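Local structure of FHA domain-containing protein FhaA (Mycobacterium tuberculosis, 3PO8) at residues V84-G88 with H89-I93. The protein regulates cell growth and peptidoglycan synthesis by binding MviN, and interacts through its FHA domain, the part described here, with phosphorylated MviN and PknB. Residues are numbered along the deposited sequence; the frame is centred on the assembly and turned at random.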
ATOM      1  N   VAL A  84       4.530  -7.496   2.982  1.00 11.04           N
ATOM      2  CA  VAL A  84       5.324  -6.764   2.012  1.00 11.53           C
ATOM      3  C   VAL A  84       4.568  -6.718   0.700  1.00 10.91           C
ATOM      4  O   VAL A  84       4.257  -7.760   0.082  1.00 11.33           O
ATOM      5  CB  VAL A  84       6.734  -7.353   1.844  1.00 11.87           C
ATOM      6  CG1 VAL A  84       7.512  -6.557   0.821  1.00 13.11           C
ATOM      7  CG2 VAL A  84       7.463  -7.320   3.195  1.00 12.65           C
ATOM      8  N   ILE A  85       4.205  -5.493   0.321  1.00  9.88           N
ATOM      9  CA  ILE A  85       3.478  -5.258  -0.940  1.00  9.46           C
ATOM     10  C   ILE A  85       4.468  -4.986  -2.056  1.00 10.48           C
ATOM     11  O   ILE A  85       5.357  -4.174  -1.886  1.00 10.83           O
ATOM     12  CB  ILE A  85       2.525  -4.053  -0.818  1.00  9.12           C
ATOM     13  CG1 ILE A  85       1.578  -4.227   0.370  1.00 10.64           C
ATOM     14  CG2 ILE A  85       1.773  -3.870  -2.150  1.00  9.95           C
ATOM     15  CD1 ILE A  85       1.009  -2.911   0.813  1.00 12.39           C
ATOM     16  N   ARG A  86       4.327  -5.648  -3.196  1.00 10.82           N
ATOM     17  CA  ARG A  86       5.169  -5.359  -4.347  1.00 11.21           C
ATOM     18  C   ARG A  86       4.346  -4.921  -5.525  1.00 11.09           C
ATOM     19  O   ARG A  86       3.318  -5.507  -5.838  1.00 11.36           O
ATOM     20  CB  ARG A  86       6.024  -6.549  -4.714  1.00 11.47           C
ATOM     21  CG  ARG A  86       7.083  -6.791  -3.684  1.00 14.79           C
ATOM     22  CD  ARG A  86       7.916  -8.027  -3.972  1.00 17.56           C
ATOM     23  NE  ARG A  86       8.948  -8.179  -2.947  1.00 19.91           N
ATOM     24  CZ  ARG A  86       8.812  -8.815  -1.781  1.00 21.10           C
ATOM     25  NH1 ARG A  86       7.683  -9.432  -1.448  1.00 19.60           N
ATOM     26  NH2 ARG A  86       9.846  -8.846  -0.928  1.00 24.42           N
ATOM     27  N   LEU A  87       4.798  -3.845  -6.132  1.00 11.25           N
ATOM     28  CA  LEU A  87       4.127  -3.264  -7.275  1.00 11.33           C
ATOM     29  C   LEU A  87       5.173  -2.565  -8.080  1.00 11.89           C
ATOM     30  O   LEU A  87       6.043  -1.891  -7.534  1.00 11.69           O
ATOM     31  CB  LEU A  87       3.037  -2.284  -6.830  1.00 11.53           C
ATOM     32  CG  LEU A  87       3.391  -1.005  -6.082  1.00 12.34           C
ATOM     33  CD1 LEU A  87       2.153  -0.103  -6.002  1.00 14.61           C
ATOM     34  CD2 LEU A  87       3.943  -1.247  -4.672  1.00 14.26           C
ATOM     35  N   GLY A  88       5.108  -2.721  -9.388  1.00 13.56           N
ATOM     36  CA  GLY A  88       6.182  -2.256 -10.235  1.00 14.74           C
ATOM     37  C   GLY A  88       7.516  -2.791  -9.766  1.00 15.34           C
ATOM     38  O   GLY A  88       7.688  -3.995  -9.586  1.00 16.79           O
ATOM     39  N   HIS A  89       8.456  -1.875  -9.563  1.00 16.47           N
ATOM     40  CA  HIS A  89       9.777  -2.169  -9.072  1.00 18.68           C
ATOM     41  C   HIS A  89       9.884  -1.818  -7.594  1.00 18.24           C
ATOM     42  O   HIS A  89      10.980  -1.812  -7.022  1.00 19.94           O
ATOM     43  CB  HIS A  89      10.805  -1.348  -9.876  1.00 19.75           C
ATOM     44  CG  HIS A  89      10.599  -1.396 -11.364  1.00 24.75           C
ATOM     45  ND1 HIS A  89      11.221  -2.323 -12.171  1.00 29.71           N
ATOM     46  CD2 HIS A  89       9.830  -0.642 -12.185  1.00 27.51           C
ATOM     47  CE1 HIS A  89      10.851  -2.132 -13.426  1.00 30.18           C
ATOM     48  NE2 HIS A  89      10.005  -1.118 -13.460  1.00 30.83           N
ATOM     49  N   SER A  90       8.744  -1.542  -6.964  1.00 16.48           N
ATOM     50  CA  SER A  90       8.707  -1.016  -5.618  1.00 16.35           C
ATOM     51  C   SER A  90       8.279  -2.071  -4.597  1.00 15.02           C
ATOM     52  O   SER A  90       7.527  -3.007  -4.915  1.00 15.46           O
ATOM     53  CB  SER A  90       7.726   0.155  -5.539  1.00 16.39           C
ATOM     54  OG  SER A  90       8.110   1.236  -6.369  1.00 18.19           O
ATOM     55  N   GLU A  91       8.728  -1.889  -3.359  1.00 14.27           N
ATOM     56  CA  GLU A  91       8.393  -2.771  -2.245  1.00 14.74           C
ATOM     57  C   GLU A  91       7.985  -1.907  -1.083  1.00 13.23           C
ATOM     58  O   GLU A  91       8.694  -0.975  -0.725  1.00 14.52           O
ATOM     59  CB  GLU A  91       9.592  -3.639  -1.840  1.00 16.06           C
ATOM     60  CG  GLU A  91      10.192  -4.443  -2.972  1.00 21.37           C
ATOM     61  CD  GLU A  91      11.166  -5.507  -2.470  1.00 25.98           C
ATOM     62  OE1 GLU A  91      11.579  -5.435  -1.285  1.00 31.85           O
ATOM     63  OE2 GLU A  91      11.516  -6.414  -3.261  1.00 31.00           O
ATOM     64  N   ILE A  92       6.836  -2.224  -0.494  1.00 12.23           N
ATOM     65  CA  ILE A  92       6.308  -1.487   0.642  1.00 12.00           C
ATOM     66  C   ILE A  92       6.107  -2.406   1.829  1.00 11.60           C
ATOM     67  O   ILE A  92       5.427  -3.424   1.724  1.00 12.25           O
ATOM     68  CB  ILE A  92       4.986  -0.847   0.281  1.00 11.90           C
ATOM     69  CG1 ILE A  92       5.209   0.234  -0.776  1.00 14.25           C
ATOM     70  CG2 ILE A  92       4.313  -0.265   1.516  1.00 13.53           C
ATOM     71  CD1 ILE A  92       3.947   0.795  -1.396  1.00 15.47           C
ATOM     72  N   ILE A  93       6.693  -2.049   2.959  1.00 11.64           N
ATOM     73  CA  ILE A  93       6.553  -2.803   4.198  1.00 12.58           C
ATOM     74  C   ILE A  93       5.416  -2.223   5.024  1.00 11.42           C
ATOM     75  O   ILE A  93       5.362  -1.016   5.272  1.00 11.64           O
ATOM     76  CB  ILE A  93       7.855  -2.751   5.036  1.00 13.31           C
ATOM     77  CG1 ILE A  93       9.052  -3.226   4.185  1.00 16.59           C
ATOM     78  CG2 ILE A  93       7.726  -3.601   6.289  1.00 15.68           C
ATOM     79  CD1 ILE A  93      10.414  -2.873   4.743  1.00 19.93           C
TER
HETATM   80  O   HOH W   1       8.424  -4.859  -6.810  1.00 22.34           O
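Ser90 O is gripped twice: Leu87 N donates to it at 3.1 Å, and a water gives it a hydrogen at 2.8 Å while also donating to Gly88 O. In return Ser90 N reaches Leu87 O at 2.8 Å, closing a type II' turn from Leu87 to Ser90 whose second residue, Gly88, has a positive phi (52°), which favours glycine there. Farther from the turn, Ile85 and Ile92 form another antiparallel hydrogen-bonded pair. The result is a beta hairpin with a two-residue loop, Gly88 and His89, for which a type II' turn is a classic closure; it is set between strand 4-10 and strand 68-69 in one sheet of the FHA beta sandwich. On the face bearing Val84, Arg86 and Glu91 run side by side; Arg86 NE meets Glu91 OE2 at 3.1 Å in a nearly straight salt bridge. OE2 lies in the guanidinium plane, yet NE comes from above the carboxylate plane; the two planes stand 85° apart. Val84 CG1 lies over one guanidinium face, offset toward its rim. On the other face, with chi1 65° placing CG between the backbone N and the carbonyl carbon, Leu87 brings CD2 to Ile92 CD1 at 3.9 Å, and both side chains reach Ile27 in the opposing sheet. Asp39 accepts hydrogen bonds from His89 N and Ser90 OG, tying the turn to a neighbouring loop.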